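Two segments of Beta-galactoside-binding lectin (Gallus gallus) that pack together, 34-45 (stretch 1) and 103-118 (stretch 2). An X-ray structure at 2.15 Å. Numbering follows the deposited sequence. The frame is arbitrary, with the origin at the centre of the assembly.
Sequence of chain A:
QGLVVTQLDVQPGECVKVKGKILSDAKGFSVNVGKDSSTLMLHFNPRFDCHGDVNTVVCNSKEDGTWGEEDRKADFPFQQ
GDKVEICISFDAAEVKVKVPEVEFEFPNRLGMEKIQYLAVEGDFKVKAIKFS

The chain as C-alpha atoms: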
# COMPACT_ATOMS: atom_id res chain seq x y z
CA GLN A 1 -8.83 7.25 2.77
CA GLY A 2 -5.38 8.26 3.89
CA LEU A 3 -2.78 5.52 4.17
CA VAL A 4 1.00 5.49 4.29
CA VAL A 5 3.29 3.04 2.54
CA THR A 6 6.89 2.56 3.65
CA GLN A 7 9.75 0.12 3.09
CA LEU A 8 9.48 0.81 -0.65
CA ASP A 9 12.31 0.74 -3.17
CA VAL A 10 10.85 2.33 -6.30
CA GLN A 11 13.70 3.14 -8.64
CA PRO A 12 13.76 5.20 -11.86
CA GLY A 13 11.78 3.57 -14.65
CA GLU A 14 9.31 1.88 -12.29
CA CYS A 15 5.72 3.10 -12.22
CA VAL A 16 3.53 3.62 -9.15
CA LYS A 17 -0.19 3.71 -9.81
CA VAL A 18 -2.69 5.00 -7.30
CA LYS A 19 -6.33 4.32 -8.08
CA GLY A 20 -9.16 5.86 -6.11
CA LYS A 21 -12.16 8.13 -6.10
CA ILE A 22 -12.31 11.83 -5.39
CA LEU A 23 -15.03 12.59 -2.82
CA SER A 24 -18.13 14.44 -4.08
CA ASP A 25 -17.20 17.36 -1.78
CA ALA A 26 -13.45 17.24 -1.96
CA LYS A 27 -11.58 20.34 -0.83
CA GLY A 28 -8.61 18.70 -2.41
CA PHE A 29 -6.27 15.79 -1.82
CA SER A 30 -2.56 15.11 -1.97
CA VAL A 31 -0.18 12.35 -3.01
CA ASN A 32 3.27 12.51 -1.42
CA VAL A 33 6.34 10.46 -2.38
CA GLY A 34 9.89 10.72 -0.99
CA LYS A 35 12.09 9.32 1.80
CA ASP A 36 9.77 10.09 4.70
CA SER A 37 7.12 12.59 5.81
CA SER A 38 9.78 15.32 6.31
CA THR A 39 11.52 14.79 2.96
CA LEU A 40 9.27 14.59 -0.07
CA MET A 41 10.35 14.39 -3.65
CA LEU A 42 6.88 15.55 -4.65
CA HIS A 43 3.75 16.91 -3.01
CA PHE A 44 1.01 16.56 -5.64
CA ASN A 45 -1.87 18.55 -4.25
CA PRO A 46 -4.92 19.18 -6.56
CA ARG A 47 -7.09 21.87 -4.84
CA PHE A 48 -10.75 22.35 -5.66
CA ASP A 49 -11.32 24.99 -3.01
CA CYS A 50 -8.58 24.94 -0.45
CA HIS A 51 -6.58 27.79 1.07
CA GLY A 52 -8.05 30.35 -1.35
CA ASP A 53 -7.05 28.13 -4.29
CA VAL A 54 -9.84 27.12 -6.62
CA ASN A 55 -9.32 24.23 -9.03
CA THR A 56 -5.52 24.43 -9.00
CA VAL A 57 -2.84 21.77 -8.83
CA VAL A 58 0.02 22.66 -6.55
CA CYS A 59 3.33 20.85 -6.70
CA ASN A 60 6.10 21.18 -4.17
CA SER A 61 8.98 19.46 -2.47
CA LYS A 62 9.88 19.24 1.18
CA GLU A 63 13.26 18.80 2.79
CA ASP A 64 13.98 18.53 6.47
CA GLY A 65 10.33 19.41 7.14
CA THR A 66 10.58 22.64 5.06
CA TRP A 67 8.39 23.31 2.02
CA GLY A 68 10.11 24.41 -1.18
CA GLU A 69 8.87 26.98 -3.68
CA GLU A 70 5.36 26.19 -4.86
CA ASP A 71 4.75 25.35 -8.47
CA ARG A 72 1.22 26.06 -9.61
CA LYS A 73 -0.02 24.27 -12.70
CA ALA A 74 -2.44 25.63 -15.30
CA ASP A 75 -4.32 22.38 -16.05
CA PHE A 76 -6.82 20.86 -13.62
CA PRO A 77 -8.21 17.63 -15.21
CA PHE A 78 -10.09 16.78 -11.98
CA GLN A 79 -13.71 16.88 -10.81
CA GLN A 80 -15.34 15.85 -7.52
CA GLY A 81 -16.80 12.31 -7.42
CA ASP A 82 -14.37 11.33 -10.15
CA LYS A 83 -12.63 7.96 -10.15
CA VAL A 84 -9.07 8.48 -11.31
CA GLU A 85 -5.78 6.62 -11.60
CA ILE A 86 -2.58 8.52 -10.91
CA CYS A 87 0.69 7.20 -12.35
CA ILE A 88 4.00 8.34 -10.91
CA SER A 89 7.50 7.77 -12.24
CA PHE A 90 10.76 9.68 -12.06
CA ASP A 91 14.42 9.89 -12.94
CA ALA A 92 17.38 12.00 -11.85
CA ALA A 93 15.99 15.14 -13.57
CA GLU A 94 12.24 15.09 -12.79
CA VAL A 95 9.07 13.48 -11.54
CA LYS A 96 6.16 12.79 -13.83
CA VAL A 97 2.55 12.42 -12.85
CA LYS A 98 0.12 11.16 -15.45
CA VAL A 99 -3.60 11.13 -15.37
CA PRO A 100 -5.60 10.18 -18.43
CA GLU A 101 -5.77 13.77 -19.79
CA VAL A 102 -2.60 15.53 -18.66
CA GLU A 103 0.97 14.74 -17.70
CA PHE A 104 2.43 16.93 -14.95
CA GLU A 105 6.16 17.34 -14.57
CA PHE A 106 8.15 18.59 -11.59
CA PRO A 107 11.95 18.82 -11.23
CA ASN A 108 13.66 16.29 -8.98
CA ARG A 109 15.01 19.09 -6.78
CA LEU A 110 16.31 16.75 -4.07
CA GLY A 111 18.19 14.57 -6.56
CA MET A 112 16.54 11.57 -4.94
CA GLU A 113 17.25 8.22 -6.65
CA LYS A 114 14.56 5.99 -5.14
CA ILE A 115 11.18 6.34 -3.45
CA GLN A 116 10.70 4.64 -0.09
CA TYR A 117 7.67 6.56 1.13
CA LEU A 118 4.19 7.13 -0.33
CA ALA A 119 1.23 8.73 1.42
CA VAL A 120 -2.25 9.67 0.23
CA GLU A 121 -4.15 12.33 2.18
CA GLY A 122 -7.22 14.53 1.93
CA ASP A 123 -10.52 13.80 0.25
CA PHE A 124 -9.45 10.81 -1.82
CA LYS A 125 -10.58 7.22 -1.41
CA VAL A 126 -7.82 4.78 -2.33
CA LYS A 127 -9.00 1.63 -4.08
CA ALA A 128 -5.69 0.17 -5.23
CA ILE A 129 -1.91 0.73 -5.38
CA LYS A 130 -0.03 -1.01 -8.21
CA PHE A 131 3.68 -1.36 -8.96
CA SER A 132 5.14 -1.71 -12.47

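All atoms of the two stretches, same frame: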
# COMPACT_ATOMS: atom_id res chain seq x y z
N GLY A 34 8.55 10.26 -1.41
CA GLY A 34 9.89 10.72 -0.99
C GLY A 34 10.59 9.65 -0.14
O GLY A 34 10.47 8.45 -0.39
N LYS A 35 11.32 10.15 0.85
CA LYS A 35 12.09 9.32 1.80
C LYS A 35 11.25 9.05 3.05
O LYS A 35 11.17 7.92 3.53
CB LYS A 35 13.38 10.03 2.19
CG LYS A 35 14.47 9.92 1.12
CD LYS A 35 14.69 8.48 0.64
CE LYS A 35 15.67 8.39 -0.53
NZ LYS A 35 15.74 7.04 -1.11
N ASP A 36 10.65 10.12 3.53
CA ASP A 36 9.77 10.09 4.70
C ASP A 36 8.88 11.34 4.67
O ASP A 36 8.94 12.14 3.73
CB ASP A 36 10.57 10.03 6.01
CG ASP A 36 11.73 11.01 6.09
OD1 ASP A 36 11.52 12.26 5.88
OD2 ASP A 36 12.92 10.59 6.36
N SER A 37 8.08 11.48 5.70
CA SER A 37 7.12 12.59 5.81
C SER A 37 7.79 13.98 5.86
O SER A 37 7.16 15.01 5.56
CB SER A 37 6.28 12.45 7.09
OG SER A 37 7.10 12.04 8.17
N SER A 38 9.06 14.03 6.21
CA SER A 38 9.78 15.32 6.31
C SER A 38 10.54 15.65 5.02
O SER A 38 10.88 16.81 4.75
CB SER A 38 10.79 15.27 7.46
OG SER A 38 10.12 15.07 8.69
N THR A 39 10.80 14.63 4.23
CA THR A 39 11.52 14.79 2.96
C THR A 39 10.73 14.14 1.83
O THR A 39 10.70 12.91 1.70
CB THR A 39 12.90 14.14 3.06
OG1 THR A 39 13.64 14.76 4.11
CG2 THR A 39 13.71 14.27 1.78
N LEU A 40 10.10 15.00 1.06
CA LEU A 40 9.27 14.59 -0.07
C LEU A 40 9.84 15.06 -1.39
O LEU A 40 10.24 16.23 -1.54
CB LEU A 40 7.87 15.20 0.06
CG LEU A 40 7.18 14.84 1.37
CD1 LEU A 40 5.81 15.51 1.51
CD2 LEU A 40 6.93 13.34 1.52
N MET A 41 9.87 14.13 -2.31
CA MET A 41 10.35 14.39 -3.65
C MET A 41 9.26 15.17 -4.38
O MET A 41 9.54 16.00 -5.25
CB MET A 41 10.64 13.08 -4.36
CG MET A 41 11.04 13.27 -5.83
SD MET A 41 11.03 11.74 -6.74
CE MET A 41 12.09 10.55 -5.95
N LEU A 42 8.02 14.89 -4.01
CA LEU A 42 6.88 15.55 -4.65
C LEU A 42 5.61 15.50 -3.80
O LEU A 42 5.22 14.44 -3.28
CB LEU A 42 6.57 14.89 -5.98
CG LEU A 42 5.23 15.31 -6.54
CD1 LEU A 42 5.20 16.79 -6.95
CD2 LEU A 42 4.83 14.53 -7.79
N HIS A 43 5.01 16.67 -3.73
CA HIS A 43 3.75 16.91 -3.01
C HIS A 43 2.69 17.36 -4.02
O HIS A 43 2.46 18.57 -4.20
CB HIS A 43 3.94 18.00 -1.95
CG HIS A 43 2.65 18.35 -1.20
ND1 HIS A 43 2.09 19.62 -1.24
CD2 HIS A 43 1.81 17.60 -0.43
CE1 HIS A 43 0.99 19.62 -0.51
NE2 HIS A 43 0.81 18.42 -0.02
N PHE A 44 2.08 16.36 -4.64
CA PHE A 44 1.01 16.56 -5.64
C PHE A 44 -0.27 16.87 -4.89
O PHE A 44 -0.86 16.00 -4.23
CB PHE A 44 0.85 15.29 -6.47
CG PHE A 44 -0.06 15.49 -7.67
CD1 PHE A 44 0.38 16.24 -8.76
CD2 PHE A 44 -1.34 14.92 -7.67
CE1 PHE A 44 -0.45 16.42 -9.86
CE2 PHE A 44 -2.17 15.10 -8.78
CZ PHE A 44 -1.73 15.85 -9.87
N ASN A 45 -0.71 18.11 -5.00
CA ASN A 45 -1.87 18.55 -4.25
C ASN A 45 -2.97 19.25 -5.09
O ASN A 45 -3.08 20.49 -5.08
CB ASN A 45 -1.41 19.55 -3.20
CG ASN A 45 -2.51 20.01 -2.28
OD1 ASN A 45 -2.40 21.08 -1.69
ND2 ASN A 45 -3.59 19.27 -2.13
N GLU A 103 -0.23 15.24 -18.33
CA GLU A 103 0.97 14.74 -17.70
C GLU A 103 1.59 15.96 -17.03
O GLU A 103 1.77 17.01 -17.67
CB GLU A 103 1.95 14.16 -18.71
CG GLU A 103 3.32 13.85 -18.10
CD GLU A 103 4.30 13.31 -19.12
OE1 GLU A 103 4.91 14.12 -19.86
OE2 GLU A 103 4.47 12.07 -19.17
N PHE A 104 1.83 15.86 -15.73
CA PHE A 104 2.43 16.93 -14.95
C PHE A 104 3.88 16.57 -14.74
O PHE A 104 4.22 15.40 -14.62
CB PHE A 104 1.71 17.07 -13.61
CG PHE A 104 0.28 17.51 -13.72
CD1 PHE A 104 -0.03 18.85 -14.01
CD2 PHE A 104 -0.77 16.61 -13.54
CE1 PHE A 104 -1.36 19.27 -14.10
CE2 PHE A 104 -2.10 17.03 -13.63
CZ PHE A 104 -2.40 18.36 -13.91
N GLU A 105 4.74 17.57 -14.77
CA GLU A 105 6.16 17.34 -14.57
C GLU A 105 6.63 18.26 -13.46
O GLU A 105 6.09 19.34 -13.29
CB GLU A 105 6.92 17.61 -15.87
CG GLU A 105 6.51 16.69 -17.00
CD GLU A 105 7.09 17.09 -18.34
OE1 GLU A 105 8.31 16.96 -18.53
OE2 GLU A 105 6.30 17.54 -19.21
N PHE A 106 7.62 17.81 -12.69
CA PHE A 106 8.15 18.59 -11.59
C PHE A 106 9.61 18.18 -11.45
O PHE A 106 9.92 17.00 -11.43
CB PHE A 106 7.36 18.27 -10.30
CG PHE A 106 7.69 19.17 -9.14
CD1 PHE A 106 7.28 20.50 -9.13
CD2 PHE A 106 8.38 18.68 -8.04
CE1 PHE A 106 7.56 21.33 -8.04
CE2 PHE A 106 8.67 19.50 -6.94
CZ PHE A 106 8.26 20.83 -6.95
N PRO A 107 10.53 19.15 -11.36
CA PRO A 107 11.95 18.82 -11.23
C PRO A 107 12.31 18.08 -9.95
O PRO A 107 11.80 18.38 -8.87
CB PRO A 107 12.63 20.19 -11.29
CG PRO A 107 11.60 21.10 -10.72
CD PRO A 107 10.33 20.61 -11.37
N ASN A 108 13.19 17.09 -10.10
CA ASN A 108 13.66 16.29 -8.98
C ASN A 108 14.69 17.18 -8.27
O ASN A 108 15.90 17.03 -8.44
CB ASN A 108 14.32 15.00 -9.49
CG ASN A 108 14.72 14.04 -8.36
OD1 ASN A 108 14.78 14.42 -7.19
ND2 ASN A 108 15.01 12.80 -8.73
N ARG A 109 14.17 18.13 -7.50
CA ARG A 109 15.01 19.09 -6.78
C ARG A 109 15.98 18.43 -5.81
O ARG A 109 17.15 18.81 -5.73
CB ARG A 109 14.13 20.09 -6.01
CG ARG A 109 13.20 20.95 -6.86
CD ARG A 109 12.38 21.85 -5.94
NE ARG A 109 11.49 22.76 -6.66
CZ ARG A 109 10.44 23.38 -6.11
NH1 ARG A 109 10.14 23.19 -4.83
NH2 ARG A 109 9.71 24.21 -6.84
N LEU A 110 15.49 17.44 -5.06
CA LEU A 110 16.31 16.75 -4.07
C LEU A 110 17.32 15.76 -4.63
O LEU A 110 18.13 15.22 -3.88
CB LEU A 110 15.40 16.08 -3.04
CG LEU A 110 14.77 16.94 -1.93
CD1 LEU A 110 14.19 18.22 -2.47
CD2 LEU A 110 13.69 16.15 -1.22
N GLY A 111 17.27 15.51 -5.94
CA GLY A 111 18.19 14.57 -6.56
C GLY A 111 18.04 13.16 -6.01
O GLY A 111 18.98 12.35 -6.05
N MET A 112 16.85 12.87 -5.51
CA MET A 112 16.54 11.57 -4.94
C MET A 112 16.63 10.50 -6.04
O MET A 112 16.29 10.77 -7.19
CB MET A 112 15.14 11.62 -4.33
CG MET A 112 14.92 10.72 -3.16
SD MET A 112 13.32 11.05 -2.40
CE MET A 112 13.63 12.59 -1.61
N GLU A 113 17.11 9.32 -5.68
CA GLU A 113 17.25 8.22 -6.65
C GLU A 113 16.33 7.02 -6.44
O GLU A 113 16.39 6.05 -7.20
CB GLU A 113 18.71 7.76 -6.76
CG GLU A 113 19.46 7.62 -5.44
CD GLU A 113 20.39 8.79 -5.16
OE1 GLU A 113 21.39 8.94 -5.91
OE2 GLU A 113 20.13 9.55 -4.21
N LYS A 114 15.50 7.07 -5.40
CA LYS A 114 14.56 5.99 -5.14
C LYS A 114 13.49 6.50 -4.19
O LYS A 114 13.76 7.39 -3.38
CB LYS A 114 15.26 4.76 -4.55
CG LYS A 114 15.28 4.70 -3.02
CD LYS A 114 15.87 3.41 -2.50
CE LYS A 114 17.37 3.34 -2.75
NZ LYS A 114 17.98 2.12 -2.15
N ILE A 115 12.28 5.96 -4.32
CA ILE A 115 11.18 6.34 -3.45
C ILE A 115 10.96 5.24 -2.42
O ILE A 115 10.83 4.06 -2.78
CB ILE A 115 9.87 6.58 -4.25
CG1 ILE A 115 9.96 7.91 -5.00
CG2 ILE A 115 8.65 6.56 -3.32
CD1 ILE A 115 8.88 8.12 -6.05
N GLN A 116 10.91 5.61 -1.15
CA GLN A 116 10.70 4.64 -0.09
C GLN A 116 9.46 4.96 0.71
O GLN A 116 9.05 4.19 1.58
CB GLN A 116 11.90 4.63 0.85
CG GLN A 116 13.23 4.47 0.15
CD GLN A 116 14.39 4.52 1.12
OE1 GLN A 116 14.68 5.57 1.69
NE2 GLN A 116 15.05 3.39 1.31
N TYR A 117 8.84 6.10 0.41
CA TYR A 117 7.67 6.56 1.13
C TYR A 117 6.60 7.07 0.18
O TYR A 117 6.91 7.76 -0.79
CB TYR A 117 8.11 7.68 2.09
CG TYR A 117 7.00 8.37 2.85
CD1 TYR A 117 6.34 9.48 2.31
CD2 TYR A 117 6.65 7.95 4.13
CE1 TYR A 117 5.35 10.15 3.03
CE2 TYR A 117 5.66 8.60 4.86
CZ TYR A 117 5.02 9.70 4.31
OH TYR A 117 4.04 10.34 5.04
N LEU A 118 5.35 6.71 0.46
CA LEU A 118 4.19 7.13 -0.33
C LEU A 118 3.06 7.35 0.66
O LEU A 118 2.86 6.54 1.55
CB LEU A 118 3.80 6.03 -1.34
CG LEU A 118 2.52 6.17 -2.18
CD1 LEU A 118 2.60 7.36 -3.11
CD2 LEU A 118 2.30 4.92 -3.01
O HOH W 1 11.49 17.67 -6.37

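The most unusual feature of this contact is how much bonding converges on a residue with no side chain. Gly-34 pairs with Tyr-117 as an antiparallel bridge, its N donating to Tyr-117 O (3.1 Å), while its carbonyl O accepts two backbone hydrogen bonds, from Tyr-117 N and from Gln-116 N, each 3.0 Å. The two donors can share one oxygen because the Gln-116 backbone, with psi near zero, brings successive amides round to the same side. Glycine suits the place: a CB on Gly-34 would lie only 2.3 Å from Thr-39 O, the carbonyl that accepts from Lys-35 N as the chain turns.

Beyond this bridge, side chains do most of the joining. Lys-35 starts away from stretch 2, but its long chain bends back, so that CE lies 3.6 Å from Met-112 CG and NZ donates to Lys-114 O at 3.0 Å. A weak hydrogen bond, 3.3 Å long, joins Lys-35 NZ to Gln-116 OE1. Lysine thus combines an apolar stem with a charged end that two oxygens can receive.

The ring of Tyr-117 lies against the turn that follows Gly-34. Asp-36 CA sits over one face, 3.7 Å from Tyr-117 CG, and Leu-40 CD2 comes within 3.9 Å of CE1 of the tyrosine ring. The turn itself is held by Asp-36 OD1, which accepts from Ser-38 N at 3.0 Å.

Met-41 fills the middle of the contact. The flexible, unbranched side chain of Met-41 brings its CE to 3.6 Å from Met-112 CB and 3.5 Å from Ile-115 CG1, an apolar setting that suits a methyl carried on sulfur. Nearby, Leu-110 CD2 packs 3.5 Å from Thr-39 CG2, the threonine offering its methyl to the leucine. Leu-110 belongs to a type I turn from Asn-108 to Gly-111, whose last residue has the positive phi that glycine readily adopts. Asn-108 braces the loop beyond it: its ND2 donates to Met-112 O at 2.9 Å. A water links the loop to stretch 1, donating to Met-41 O (2.8 Å) and accepting from Arg-109 N (2.9 Å), thereby serving two backbone groups that do not meet directly.

Farther along, the backbones separate, from 6.4 Å between the CA atoms of Met-41 and Leu-110 to 9.4 Å between those of Phe-44 and Phe-104. Large apolar side chains span the gap. Leu-42 CD1 lies 3.9 Å from Phe-106 CD2, and Phe-44 CE1 lies 3.7 Å from Phe-104 CD2, their ring planes inclined at 55°.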